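Side-chain contacts in CdnC (Chryseobacterium gregarium DSM 19109, PDB 7MGV), which probably uses ATP to close omega-ester (macrolactone) rings in the core region of a ribosomally made graspetide precursor peptide: residues A[141-144]-A[145-148]; A[148-151]-A[152-156]; A[287-290]-A[291-295]; A[319-322]-A[323-327]; A[337-341]-A[342-346]. All coordinates share one frame; numbering follows the deposited sequence.

Contact 1: A[141-144]-A[145-148]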
loop_
_atom_site.group_PDB
_atom_site.type_symbol
_atom_site.label_atom_id
_atom_site.label_comp_id
_atom_site.label_asym_id
_atom_site.label_seq_id
_atom_site.Cartn_x
_atom_site.Cartn_y
_atom_site.Cartn_z
ATOM N N VAL A 141 3.893 0.051 -5.082
ATOM C CA VAL A 141 4.675 1.232 -5.435
ATOM C C VAL A 141 3.860 2.502 -5.211
ATOM O O VAL A 141 4.358 3.487 -4.645
ATOM C CB VAL A 141 5.169 1.124 -6.888
ATOM C CG1 VAL A 141 5.900 2.381 -7.287
ATOM C CG2 VAL A 141 6.062 -0.098 -7.052
ATOM N N TYR A 142 2.599 2.500 -5.650
ATOM C CA TYR A 142 1.728 3.644 -5.406
ATOM C C TYR A 142 1.530 3.874 -3.913
ATOM O O TYR A 142 1.455 5.019 -3.456
ATOM C CB TYR A 142 0.383 3.438 -6.100
ATOM C CG TYR A 142 0.436 3.606 -7.602
ATOM C CD1 TYR A 142 1.172 4.632 -8.179
ATOM C CD2 TYR A 142 -0.247 2.737 -8.444
ATOM C CE1 TYR A 142 1.223 4.792 -9.552
ATOM C CE2 TYR A 142 -0.201 2.888 -9.817
ATOM C CZ TYR A 142 0.535 3.917 -10.366
ATOM O OH TYR A 142 0.585 4.070 -11.731
ATOM N N ARG A 143 1.445 2.790 -3.137
ATOM C CA ARG A 143 1.303 2.926 -1.692
ATOM C C ARG A 143 2.559 3.522 -1.070
ATOM O O ARG A 143 2.473 4.331 -0.138
ATOM C CB ARG A 143 0.979 1.568 -1.070
ATOM C CG ARG A 143 0.834 1.592 0.444
ATOM C CD ARG A 143 -0.216 2.600 0.893
ATOM N NE ARG A 143 -0.257 2.724 2.346
ATOM C CZ ARG A 143 -0.974 1.937 3.144
ATOM N NH1 ARG A 143 -1.714 0.965 2.626
ATOM N NH2 ARG A 143 -0.950 2.120 4.457
ATOM N N ARG A 144 3.736 3.135 -1.571
ATOM C CA ARG A 144 4.974 3.738 -1.090
ATOM C C ARG A 144 5.025 5.223 -1.424
ATOM O O ARG A 144 5.488 6.033 -0.614
ATOM C CB ARG A 144 6.191 3.029 -1.682
ATOM C CG ARG A 144 7.494 3.487 -1.043
ATOM C CD ARG A 144 8.715 3.197 -1.895
ATOM N NE ARG A 144 9.899 3.849 -1.338
ATOM C CZ ARG A 144 11.139 3.674 -1.783
ATOM N NH1 ARG A 144 11.376 2.856 -2.800
ATOM N NH2 ARG A 144 12.145 4.315 -1.204
ATOM N N LEU A 145 4.555 5.600 -2.615
ATOM C CA LEU A 145 4.589 7.005 -3.005
ATOM C C LEU A 145 3.558 7.854 -2.269
ATOM O O LEU A 145 3.621 9.086 -2.361
ATOM C CB LEU A 145 4.390 7.139 -4.515
ATOM C CG LEU A 145 5.677 7.304 -5.328
ATOM C CD1 LEU A 145 6.487 8.480 -4.806
ATOM C CD2 LEU A 145 6.502 6.031 -5.300
ATOM N N ASP A 146 2.620 7.239 -1.541
ATOM C CA ASP A 146 1.671 8.008 -0.743
ATOM C C ASP A 146 2.339 8.722 0.426
ATOM O O ASP A 146 1.739 9.635 1.003
ATOM C CB ASP A 146 0.555 7.099 -0.221
ATOM C CG ASP A 146 -0.439 6.711 -1.302
ATOM O OD1 ASP A 146 -0.639 7.511 -2.242
ATOM O OD2 ASP A 146 -1.025 5.611 -1.210
ATOM N N SER A 147 3.563 8.334 0.782
ATOM C CA SER A 147 4.294 8.929 1.900
ATOM C C SER A 147 4.986 10.195 1.406
ATOM O O SER A 147 6.085 10.155 0.853
ATOM C CB SER A 147 5.291 7.928 2.474
ATOM O OG SER A 147 6.189 8.559 3.372
ATOM N N LYS A 148 4.328 11.341 1.601
ATOM C CA LYS A 148 4.940 12.609 1.214
ATOM C C LYS A 148 6.174 12.913 2.057
ATOM O O LYS A 148 7.110 13.570 1.578
ATOM C CB LYS A 148 3.914 13.738 1.330
ATOM C CG LYS A 148 2.821 13.681 0.275
ATOM C CD LYS A 148 1.642 14.560 0.651
ATOM C CE LYS A 148 0.828 14.949 -0.575
ATOM N NZ LYS A 148 0.505 13.774 -1.431
#

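Contact 2: A[148-151]-A[152-156]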
loop_
_atom_site.group_PDB
_atom_site.type_symbol
_atom_site.label_atom_id
_atom_site.label_comp_id
_atom_site.label_asym_id
_atom_site.label_seq_id
_atom_site.Cartn_x
_atom_site.Cartn_y
_atom_site.Cartn_z
ATOM N N LYS A 148 4.328 11.341 1.601
ATOM C CA LYS A 148 4.940 12.609 1.214
ATOM C C LYS A 148 6.174 12.913 2.057
ATOM O O LYS A 148 7.110 13.570 1.578
ATOM C CB LYS A 148 3.914 13.738 1.330
ATOM C CG LYS A 148 2.821 13.681 0.275
ATOM C CD LYS A 148 1.642 14.560 0.651
ATOM C CE LYS A 148 0.828 14.949 -0.575
ATOM N NZ LYS A 148 0.505 13.774 -1.431
ATOM N N GLU A 149 6.194 12.444 3.309
ATOM C CA GLU A 149 7.368 12.628 4.152
ATOM C C GLU A 149 8.593 11.963 3.540
ATOM O O GLU A 149 9.684 12.547 3.525
ATOM C CB GLU A 149 7.097 12.077 5.552
ATOM C CG GLU A 149 7.924 12.729 6.650
ATOM C CD GLU A 149 7.534 12.256 8.037
ATOM O OE1 GLU A 149 8.440 12.034 8.865
ATOM O OE2 GLU A 149 6.322 12.107 8.301
ATOM N N GLU A 150 8.432 10.742 3.018
ATOM C CA GLU A 150 9.554 10.078 2.366
ATOM C C GLU A 150 9.954 10.801 1.087
ATOM O O GLU A 150 11.141 10.862 0.755
ATOM C CB GLU A 150 9.227 8.614 2.067
ATOM C CG GLU A 150 10.465 7.813 1.685
ATOM C CD GLU A 150 10.152 6.498 1.004
ATOM O OE1 GLU A 150 9.058 6.369 0.414
ATOM O OE2 GLU A 150 11.012 5.594 1.046
ATOM N N GLN A 151 8.981 11.348 0.351
ATOM C CA GLN A 151 9.312 12.153 -0.820
ATOM C C GLN A 151 10.226 13.310 -0.441
ATOM O O GLN A 151 11.268 13.529 -1.070
ATOM C CB GLN A 151 8.041 12.688 -1.482
ATOM C CG GLN A 151 7.165 11.644 -2.134
ATOM C CD GLN A 151 5.882 12.241 -2.677
ATOM O OE1 GLN A 151 5.822 13.429 -2.994
ATOM N NE2 GLN A 151 4.845 11.418 -2.784
ATOM N N LEU A 152 9.850 14.060 0.599
ATOM C CA LEU A 152 10.654 15.207 1.006
ATOM C C LEU A 152 12.029 14.775 1.505
ATOM O O LEU A 152 13.043 15.393 1.159
ATOM C CB LEU A 152 9.915 16.013 2.073
ATOM C CG LEU A 152 8.658 16.728 1.569
ATOM C CD1 LEU A 152 7.929 17.438 2.702
ATOM C CD2 LEU A 152 9.012 17.707 0.458
ATOM N N LYS A 153 12.089 13.704 2.302
ATOM C CA LYS A 153 13.374 13.241 2.822
ATOM C C LYS A 153 14.298 12.785 1.695
ATOM O O LYS A 153 15.485 13.135 1.668
ATOM C CB LYS A 153 13.153 12.115 3.834
ATOM C CG LYS A 153 12.608 12.597 5.170
ATOM C CD LYS A 153 12.298 11.443 6.109
ATOM C CE LYS A 153 11.877 11.954 7.480
ATOM N NZ LYS A 153 11.463 10.851 8.391
ATOM N N ILE A 154 13.766 12.013 0.746
ATOM C CA ILE A 154 14.576 11.530 -0.368
ATOM C C ILE A 154 15.036 12.691 -1.239
ATOM O O ILE A 154 16.201 12.745 -1.653
ATOM C CB ILE A 154 13.790 10.483 -1.179
ATOM C CG1 ILE A 154 13.706 9.163 -0.407
ATOM C CG2 ILE A 154 14.431 10.259 -2.539
ATOM C CD1 ILE A 154 13.072 8.036 -1.191
ATOM N N ALA A 155 14.142 13.643 -1.523
ATOM C CA ALA A 155 14.527 14.792 -2.335
ATOM C C ALA A 155 15.615 15.608 -1.649
ATOM O O ALA A 155 16.543 16.095 -2.304
ATOM C CB ALA A 155 13.305 15.659 -2.632
ATOM N N ASP A 156 15.523 15.763 -0.326
ATOM C CA ASP A 156 16.580 16.455 0.402
ATOM C C ASP A 156 17.895 15.689 0.320
ATOM O O ASP A 156 18.964 16.291 0.170
ATOM C CB ASP A 156 16.168 16.662 1.859
ATOM C CG ASP A 156 17.285 17.244 2.703
ATOM O OD1 ASP A 156 17.783 18.336 2.359
ATOM O OD2 ASP A 156 17.668 16.606 3.706
#

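Contact 3: A[287-290]-A[291-295]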
loop_
_atom_site.group_PDB
_atom_site.type_symbol
_atom_site.label_atom_id
_atom_site.label_comp_id
_atom_site.label_asym_id
_atom_site.label_seq_id
_atom_site.Cartn_x
_atom_site.Cartn_y
_atom_site.Cartn_z
ATOM N N LEU A 287 15.950 12.890 -12.608
ATOM C CA LEU A 287 16.214 11.524 -13.046
ATOM C C LEU A 287 16.736 10.674 -11.895
ATOM O O LEU A 287 16.392 9.492 -11.780
ATOM C CB LEU A 287 17.203 11.528 -14.212
ATOM C CG LEU A 287 16.658 12.074 -15.534
ATOM C CD1 LEU A 287 17.784 12.309 -16.526
ATOM C CD2 LEU A 287 15.617 11.131 -16.116
ATOM N N GLU A 288 17.548 11.265 -11.015
ATOM C CA GLU A 288 18.036 10.527 -9.854
ATOM C C GLU A 288 16.914 10.201 -8.877
ATOM O O GLU A 288 16.944 9.147 -8.235
ATOM C CB GLU A 288 19.135 11.320 -9.151
ATOM C CG GLU A 288 19.815 10.560 -8.029
ATOM C CD GLU A 288 21.078 11.242 -7.550
ATOM O OE1 GLU A 288 21.605 10.845 -6.490
ATOM O OE2 GLU A 288 21.543 12.179 -8.234
ATOM N N LEU A 289 15.929 11.091 -8.735
ATOM C CA LEU A 289 14.775 10.794 -7.891
ATOM C C LEU A 289 14.010 9.593 -8.430
ATOM O O LEU A 289 13.670 8.662 -7.683
ATOM C CB LEU A 289 13.869 12.022 -7.801
ATOM C CG LEU A 289 12.544 11.883 -7.050
ATOM C CD1 LEU A 289 12.781 11.676 -5.562
ATOM C CD2 LEU A 289 11.669 13.103 -7.290
ATOM N N LEU A 290 13.747 9.592 -9.740
ATOM C CA LEU A 290 13.085 8.433 -10.333
ATOM C C LEU A 290 13.944 7.177 -10.221
ATOM O O LEU A 290 13.409 6.067 -10.114
ATOM C CB LEU A 290 12.724 8.709 -11.792
ATOM C CG LEU A 290 11.382 9.424 -11.964
ATOM C CD1 LEU A 290 11.585 10.927 -12.115
ATOM C CD2 LEU A 290 10.603 8.856 -13.137
ATOM N N ASP A 291 15.271 7.330 -10.239
ATOM C CA ASP A 291 16.155 6.183 -10.054
ATOM C C ASP A 291 16.052 5.628 -8.640
ATOM O O ASP A 291 16.015 4.407 -8.445
ATOM C CB ASP A 291 17.600 6.579 -10.361
ATOM C CG ASP A 291 17.862 6.738 -11.845
ATOM O OD1 ASP A 291 17.003 6.323 -12.652
ATOM O OD2 ASP A 291 18.928 7.282 -12.204
ATOM N N VAL A 292 16.020 6.513 -7.642
ATOM C CA VAL A 292 15.908 6.078 -6.253
ATOM C C VAL A 292 14.593 5.345 -6.034
ATOM O O VAL A 292 14.549 4.303 -5.368
ATOM C CB VAL A 292 16.052 7.279 -5.299
ATOM C CG1 VAL A 292 15.641 6.890 -3.887
ATOM C CG2 VAL A 292 17.480 7.807 -5.315
ATOM N N TYR A 293 13.502 5.868 -6.598
ATOM C CA TYR A 293 12.223 5.180 -6.460
ATOM C C TYR A 293 12.117 3.946 -7.350
ATOM O O TYR A 293 11.287 3.072 -7.072
ATOM C CB TYR A 293 11.070 6.137 -6.768
ATOM C CG TYR A 293 10.634 6.950 -5.574
ATOM C CD1 TYR A 293 9.984 6.351 -4.502
ATOM C CD2 TYR A 293 10.878 8.316 -5.513
ATOM C CE1 TYR A 293 9.584 7.090 -3.407
ATOM C CE2 TYR A 293 10.481 9.063 -4.422
ATOM C CZ TYR A 293 9.836 8.445 -3.372
ATOM O OH TYR A 293 9.438 9.184 -2.283
ATOM N N HIS A 294 12.943 3.853 -8.394
ATOM C CA HIS A 294 12.878 2.769 -9.378
ATOM C C HIS A 294 11.495 2.691 -10.023
ATOM O O HIS A 294 10.881 1.627 -10.115
ATOM C CB HIS A 294 13.276 1.424 -8.761
ATOM C CG HIS A 294 13.782 0.433 -9.764
ATOM N ND1 HIS A 294 14.943 0.628 -10.482
ATOM C CD2 HIS A 294 13.282 -0.758 -10.174
ATOM C CE1 HIS A 294 15.138 -0.401 -11.288
ATOM N NE2 HIS A 294 14.144 -1.256 -11.120
ATOM N N VAL A 295 11.003 3.846 -10.467
ATOM C CA VAL A 295 9.780 3.940 -11.250
ATOM C C VAL A 295 10.113 4.659 -12.548
ATOM O O VAL A 295 11.089 5.406 -12.642
ATOM C CB VAL A 295 8.650 4.670 -10.498
ATOM C CG1 VAL A 295 8.370 3.984 -9.182
ATOM C CG2 VAL A 295 9.013 6.131 -10.277
#

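Contact 4: A[319-322]-A[323-327]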
loop_
_atom_site.group_PDB
_atom_site.type_symbol
_atom_site.label_atom_id
_atom_site.label_comp_id
_atom_site.label_asym_id
_atom_site.label_seq_id
_atom_site.Cartn_x
_atom_site.Cartn_y
_atom_site.Cartn_z
ATOM N N GLY A 319 0.103 11.178 -11.505
ATOM C CA GLY A 319 -0.315 12.476 -12.001
ATOM C C GLY A 319 -0.742 12.412 -13.459
ATOM O O GLY A 319 -0.144 11.710 -14.276
ATOM N N GLU A 320 -1.800 13.152 -13.778
ATOM C CA GLU A 320 -2.270 13.221 -15.152
ATOM C C GLU A 320 -1.303 14.034 -16.005
ATOM O O GLU A 320 -0.571 14.894 -15.511
ATOM C CB GLU A 320 -3.670 13.832 -15.215
ATOM C CG GLU A 320 -4.752 12.866 -15.685
ATOM C CD GLU A 320 -4.549 12.393 -17.117
ATOM O OE1 GLU A 320 -3.840 13.079 -17.884
ATOM O OE2 GLU A 320 -5.103 11.331 -17.478
ATOM N N PHE A 321 -1.311 13.751 -17.307
ATOM C CA PHE A 321 -0.391 14.381 -18.240
ATOM C C PHE A 321 -1.050 14.880 -19.517
ATOM O O PHE A 321 -0.392 15.593 -20.284
ATOM C CB PHE A 321 0.733 13.407 -18.623
ATOM C CG PHE A 321 0.266 12.241 -19.450
ATOM C CD1 PHE A 321 0.355 12.275 -20.832
ATOM C CD2 PHE A 321 -0.267 11.115 -18.845
ATOM C CE1 PHE A 321 -0.078 11.209 -21.596
ATOM C CE2 PHE A 321 -0.701 10.046 -19.604
ATOM C CZ PHE A 321 -0.605 10.094 -20.981
ATOM N N PHE A 322 -2.314 14.530 -19.772
ATOM C CA PHE A 322 -2.936 14.841 -21.056
ATOM C C PHE A 322 -3.023 16.344 -21.292
ATOM O O PHE A 322 -2.783 16.820 -22.407
ATOM C CB PHE A 322 -4.327 14.213 -21.121
ATOM C CG PHE A 322 -4.820 13.981 -22.518
ATOM C CD1 PHE A 322 -6.176 13.996 -22.798
ATOM C CD2 PHE A 322 -3.928 13.749 -23.552
ATOM C CE1 PHE A 322 -6.634 13.784 -24.084
ATOM C CE2 PHE A 322 -4.380 13.535 -24.839
ATOM C CZ PHE A 322 -5.734 13.552 -25.106
ATOM N N TRP A 323 -3.370 17.103 -20.251
ATOM C CA TRP A 323 -3.520 18.548 -20.394
ATOM C C TRP A 323 -2.224 19.203 -20.855
ATOM O O TRP A 323 -2.248 20.150 -21.652
ATOM C CB TRP A 323 -4.001 19.156 -19.074
ATOM C CG TRP A 323 -3.152 18.812 -17.871
ATOM C CD1 TRP A 323 -2.784 17.564 -17.446
ATOM C CD2 TRP A 323 -2.588 19.734 -16.930
ATOM N NE1 TRP A 323 -2.018 17.656 -16.311
ATOM C CE2 TRP A 323 -1.884 18.977 -15.972
ATOM C CE3 TRP A 323 -2.607 21.125 -16.808
ATOM C CZ2 TRP A 323 -1.205 19.565 -14.908
ATOM C CZ3 TRP A 323 -1.934 21.707 -15.751
ATOM C CH2 TRP A 323 -1.242 20.929 -14.814
ATOM N N LEU A 324 -1.083 18.714 -20.369
ATOM C CA LEU A 324 0.210 19.217 -20.814
ATOM C C LEU A 324 0.743 18.485 -22.041
ATOM O O LEU A 324 1.517 19.068 -22.811
ATOM C CB LEU A 324 1.236 19.120 -19.685
ATOM C CG LEU A 324 0.739 19.563 -18.308
ATOM C CD1 LEU A 324 1.676 19.072 -17.210
ATOM C CD2 LEU A 324 0.608 21.078 -18.291
ATOM N N ASP A 325 0.353 17.222 -22.245
ATOM C CA ASP A 325 0.730 16.525 -23.470
ATOM C C ASP A 325 0.123 17.192 -24.695
ATOM O O ASP A 325 0.716 17.157 -25.779
ATOM C CB ASP A 325 0.304 15.063 -23.390
ATOM C CG ASP A 325 0.745 14.265 -24.598
ATOM O OD1 ASP A 325 1.940 14.337 -24.951
ATOM O OD2 ASP A 325 -0.104 13.564 -25.187
ATOM N N ASN A 326 -1.058 17.798 -24.548
ATOM C CA ASN A 326 -1.670 18.533 -25.646
ATOM C C ASN A 326 -0.938 19.830 -25.965
ATOM O O ASN A 326 -1.222 20.443 -27.000
ATOM C CB ASN A 326 -3.137 18.832 -25.326
ATOM C CG ASN A 326 -4.036 17.631 -25.539
ATOM O OD1 ASN A 326 -3.760 16.777 -26.382
ATOM N ND2 ASN A 326 -5.121 17.559 -24.776
ATOM N N LEU A 327 -0.016 20.261 -25.109
ATOM C CA LEU A 327 0.814 21.426 -25.375
ATOM C C LEU A 327 2.118 21.068 -26.074
ATOM O O LEU A 327 2.877 21.969 -26.443
ATOM C CB LEU A 327 1.113 22.175 -24.071
ATOM C CG LEU A 327 -0.039 22.294 -23.069
ATOM C CD1 LEU A 327 0.378 23.128 -21.868
ATOM C CD2 LEU A 327 -1.280 22.885 -23.729
#

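Contact 5: A[337-341]-A[342-346]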
loop_
_atom_site.group_PDB
_atom_site.type_symbol
_atom_site.label_atom_id
_atom_site.label_comp_id
_atom_site.label_asym_id
_atom_site.label_seq_id
_atom_site.Cartn_x
_atom_site.Cartn_y
_atom_site.Cartn_z
ATOM N N ILE A 337 5.362 7.408 -23.549
ATOM C CA ILE A 337 4.757 6.311 -22.798
ATOM C C ILE A 337 4.589 5.079 -23.677
ATOM O O ILE A 337 4.831 3.947 -23.236
ATOM C CB ILE A 337 3.417 6.761 -22.188
ATOM C CG1 ILE A 337 3.659 7.869 -21.163
ATOM C CG2 ILE A 337 2.694 5.589 -21.533
ATOM C CD1 ILE A 337 2.413 8.549 -20.677
ATOM N N ALA A 338 4.187 5.272 -24.934
ATOM C CA ALA A 338 4.013 4.141 -25.839
ATOM C C ALA A 338 5.340 3.443 -26.115
ATOM O O ALA A 338 5.429 2.211 -26.065
ATOM C CB ALA A 338 3.370 4.610 -27.143
ATOM N N ASP A 339 6.386 4.220 -26.412
ATOM C CA ASP A 339 7.702 3.633 -26.642
ATOM C C ASP A 339 8.200 2.898 -25.406
ATOM O O ASP A 339 8.848 1.850 -25.514
ATOM C CB ASP A 339 8.696 4.717 -27.056
ATOM C CG ASP A 339 8.419 5.266 -28.441
ATOM O OD1 ASP A 339 7.537 4.720 -29.136
ATOM O OD2 ASP A 339 9.084 6.246 -28.834
ATOM N N LEU A 340 7.905 3.430 -24.218
ATOM C CA LEU A 340 8.327 2.769 -22.990
ATOM C C LEU A 340 7.581 1.457 -22.783
ATOM O O LEU A 340 8.175 0.459 -22.362
ATOM C CB LEU A 340 8.116 3.700 -21.796
ATOM C CG LEU A 340 8.644 3.215 -20.444
ATOM C CD1 LEU A 340 10.145 3.437 -20.331
ATOM C CD2 LEU A 340 7.910 3.904 -19.306
ATOM N N LEU A 341 6.279 1.438 -23.077
ATOM C CA LEU A 341 5.486 0.237 -22.830
ATOM C C LEU A 341 5.795 -0.867 -23.836
ATOM O O LEU A 341 5.608 -2.049 -23.529
ATOM C CB LEU A 341 3.997 0.578 -22.850
ATOM C CG LEU A 341 3.494 1.520 -21.754
ATOM C CD1 LEU A 341 1.979 1.663 -21.818
ATOM C CD2 LEU A 341 3.939 1.044 -20.379
ATOM N N CYS A 342 6.267 -0.507 -25.029
ATOM C CA CYS A 342 6.639 -1.468 -26.059
ATOM C C CYS A 342 8.118 -1.830 -26.023
ATOM O O CYS A 342 8.614 -2.444 -26.973
ATOM C CB CYS A 342 6.286 -0.923 -27.443
ATOM S SG CYS A 342 4.575 -0.371 -27.640
ATOM N N ASP A 343 8.833 -1.439 -24.964
ATOM C CA ASP A 343 10.257 -1.743 -24.800
ATOM C C ASP A 343 11.095 -1.131 -25.923
ATOM O O ASP A 343 12.065 -1.726 -26.396
ATOM C CB ASP A 343 10.496 -3.251 -24.698
ATOM C CG ASP A 343 11.783 -3.591 -23.966
ATOM O OD1 ASP A 343 12.356 -2.686 -23.322
ATOM O OD2 ASP A 343 12.220 -4.761 -24.030
ATOM N N LYS A 344 10.715 0.070 -26.353
ATOM C CA LYS A 344 11.470 0.825 -27.344
ATOM C C LYS A 344 12.086 2.081 -26.736
ATOM O O LYS A 344 12.300 3.077 -27.431
ATOM C CB LYS A 344 10.584 1.180 -28.535
ATOM C CG LYS A 344 10.213 -0.015 -29.400
ATOM C CD LYS A 344 9.262 0.374 -30.520
ATOM C CE LYS A 344 9.880 1.417 -31.435
ATOM N NZ LYS A 344 8.864 2.033 -32.333
ATOM N N ALA A 345 12.378 2.040 -25.437
ATOM C CA ALA A 345 12.985 3.152 -24.720
ATOM C C ALA A 345 13.663 2.601 -23.490
ATOM O O ALA A 345 13.239 1.557 -22.964
ATOM C CB ALA A 345 11.935 4.205 -24.334
ATOM N N PRO A 346 14.727 3.233 -22.993
ATOM C CA PRO A 346 15.408 2.734 -21.800
ATOM C C PRO A 346 14.465 2.684 -20.603
ATOM O O PRO A 346 13.706 3.622 -20.348
ATOM C CB PRO A 346 16.545 3.734 -21.582
ATOM C CG PRO A 346 16.751 4.373 -22.914
ATOM C CD PRO A 346 15.400 4.424 -23.556
#

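Contact 1: A[141-144]-A[145-148]
The last turn of helix 139-145 meets the short link to helix 148-158, and Val141 and Leu145 carry its apolar side. Val141 O accepts the backbone N of Leu145 at 2.9 Å, an ordinary helical bond. Above it the two side chains run side by side and point the same way. Val141 CG1 lies anti to the backbone N (chi1 176°), and this branch meets Leu145 CD2 at 4.2 Å. Leu145 CD2 also rests on Val141 O, at 3.4 Å.

At Asp146 the helical bonding weakens. Asp146 N makes only weak bonds to Tyr142 O and Arg143 O, and Ser147 N a weak one to Arg144 O at 3.3 Å. Ser147 is the N-cap of the next helix: its OG takes the backbone N of Glu150. The segment is thus a short link between two helices. Ser147 OG also bonds Gly126 O of the second subunit, which ties the link to the dimer interface.

Asp146 crosses Arg143 at about a right angle. Between the side chains, Arg143 CD comes nearest, 3.8 Å from Asp146 OD2. The guanidinium and carboxylate planes are 37° apart, and Arg143 NE stays 4.6 Å from Asp146 OD2. Asp146 OD1 instead forms a salt bridge with Arg96. Arg143 makes a cation-pi contact with Phe125 of the second subunit and packs on an acidic side chain of the bound peptide. Arg144 is extended and carries its guanidinium past the link to a salt bridge with Glu150.

Contact 2: A[148-151]-A[152-156]
Glu149 OE1 has several partners. Lys153 NZ reaches it at 3.3 Å in a salt bridge whose hydrogen bond is weak. Thr66 of the second subunit gives a firmer hydrogen bond, and Ser130 of that subunit a weak one. Lys153 NZ in turn bonds Ser130 OG of the second subunit, so both ends of the pair also bond the second subunit.

This is an i to i+4 pair on helix 148-158. The two side chains run side by side in the same direction. Glu149 is extended, with CG opposite the backbone N (chi1 -154°). Lys153 starts beside its own N and then runs straight, and its CG lies 3.4 Å from Glu149 O. Its CE passes Glu149 CG at 4.1 Å. The backbone below is regular, with Lys153 N bonded to Glu149 O at 2.9 Å.

Glu150 and Ile154 repeat the spacing without a charge pair. Ile154 CD1 lies along the chain of Glu150, whose carboxylate goes to Arg144. It is 3.9 Å from Glu150 CG and as far from Glu150 OE2.

Gln151 bonds Leu145 O and the backbone N of Ile315. Leu152 packs on strand 224-228 and Ala155 on Phe312 of strand 310-316. Ile154 meets helix 280-293 at Leu289 and Val292, and Glu149 and Lys153 face the second subunit.

Contact 3: A[287-290]-A[291-295]
Leu289 CG stands opposite the backbone N (chi1 175°), and Tyr293 leans back over the preceding turn (chi1 -86°). These torsions set the two side chains side by side, pointing the same way. Leu289 CD1 meets the ring at its CD2-CE2 edge, 3.7 Å from Tyr293 CE2 and 3.9 Å from Tyr293 CD2. Below them Tyr293 N bonds Leu289 O at 3.0 Å. Tyr293 packs onward against Arg144 and Leu145, while Leu289 packs against Ile154.

Helix 280-293 ends here in a Schellman motif. His294 has positive phi (57°) and is the C-prime residue. Val295 N returns to Leu290 O at 3.3 Å, lying in the carbonyl plane, and His294 N makes a weak bond to Asp291 O. The reversal lays Val295 beside Leu290. Leu290 CD2 comes to 3.5 Å from Val295 O. The apolar contact between these residues flanking the turn is Leu290 CD2 to Val295 CG2, at 4.3 Å.

On another side of the helix, Asp291 folds back over the preceding turn, its CG 3.1 Å from Leu287 O. No hydrogen bond joins this carboxylate to that carbonyl, since both are acceptors. Asp291 OD1 forms a salt bridge with Arg348, and His294 NE2 bonds Asp349 O in the same C-terminal region.

Contact 4: A[319-322]-A[323-327]
Phe321 and Asp325 form the buried side of this contact, whereas Trp323 and Asn326 lie on its solvent side. On the buried side Asp325 N bonds Phe321 O at 2.7 Å, almost in line with the carbonyl. The two side chains run the same way, and Asp325 CB comes to the edge of the Phe321 ring, 3.8 Å from CD1. Asp325 is held further by Ser334, Asn331 and the backbone N of Ile333. The outer part of the Phe321 ring packs on helix 332-341.

Phe321 is the N-cap residue of the short helix 322-325. Its side chain does not cap. Glu320 OE1 instead takes the amides of the N-cap residue and of the first helical residue, Phe321 N at 2.7 Å and Phe322 N at 2.8 Å. The first donor comes from above the carboxylate plane and the second nearly along the C-O direction. The partly positive N-H groups here would probably stabilise the carboxylate charge. Glu320 OE2 forms a salt bridge with Arg95.

On the outer side, Trp323 CG sits between the backbone N and the carbonyl carbon (chi1 54°), which turns the indole back along the incoming chain. Leu324 CG covers one indole face, and Trp273 meets the ring at about 85°. The looseness lies in the polar end and in exposed Asn326. Trp323 NE1 makes only a weak bond to Glu320 O at 3.2 Å, with the oxygen at the ring edge. Asn326 places ND2 over the Phe322 ring centre, 3.9 Å above its plane. The amide is inclined 53° to the ring, and Asn326 OD1 approaches Phe322 CE2 at 3.6 Å.

Contact 5: A[337-341]-A[342-346]
Asp339 and Lys344 leave the backbone close together, with Asp339 CB and Lys344 CB 4.3 Å apart. The two side chains run roughly the same way, about 45° apart. Lys344 turns at chi3 (60°), and its NZ stops 4.4 Å from Asp339 OD1. The charges probably attract weakly at this distance, without forming a salt bridge. Asp339 OD1 has stronger partners in Lys335, by a salt bridge, and Asn46, by a hydrogen bond. Lys344 NZ makes a weak bond to the same Asn46, which thus has a partner in each side chain.

Both residues belong to the Schellman motif that closes helix 332-341. Asp343 has positive phi (61°) and is its C-prime residue. Lys344 N bonds Asp339 O at 2.7 Å. Asp343 N reaches Leu340 O at 3.3 Å from well above the carbonyl plane.

The chain then doubles back, and the methyl of Ala345 points toward the helix. Ala345 CB sits 4.1 Å from Asp339 O. Leu340 CD1 comes to 4.5 Å from Ala345 CB and 3.6 Å from Pro346 O. Leu340 also packs on strand 134-136. Cys342 lies on a different side of the helix end, packed against helix 35-46 and strand 22-28, its SG 3.1 Å from Ala338 O.

Contacts 1, 2 and 3 form one cluster, with centres 11 to 13 Å apart. Contacts 1 and 2 share Lys148 and are joined by Arg144 NH2 to Glu150 OE2 at 2.8 Å and Leu145 O to Gln151 NE2 at 2.7 Å. Tyr293 of contact 3 packs against both, its OH 3.3 Å from Gln151 CA. Contacts 4 and 5 form a second group, meeting where Phe321 CZ touches Ile337 CD1 at 3.4 Å. Contacts 2 and 4 lie about 25 Å apart, centre to centre, on opposite sides of the chain's centre. Neither contacts the bound ADP; the side chains of Leu152 and Trp323 are each about 8 Å from it.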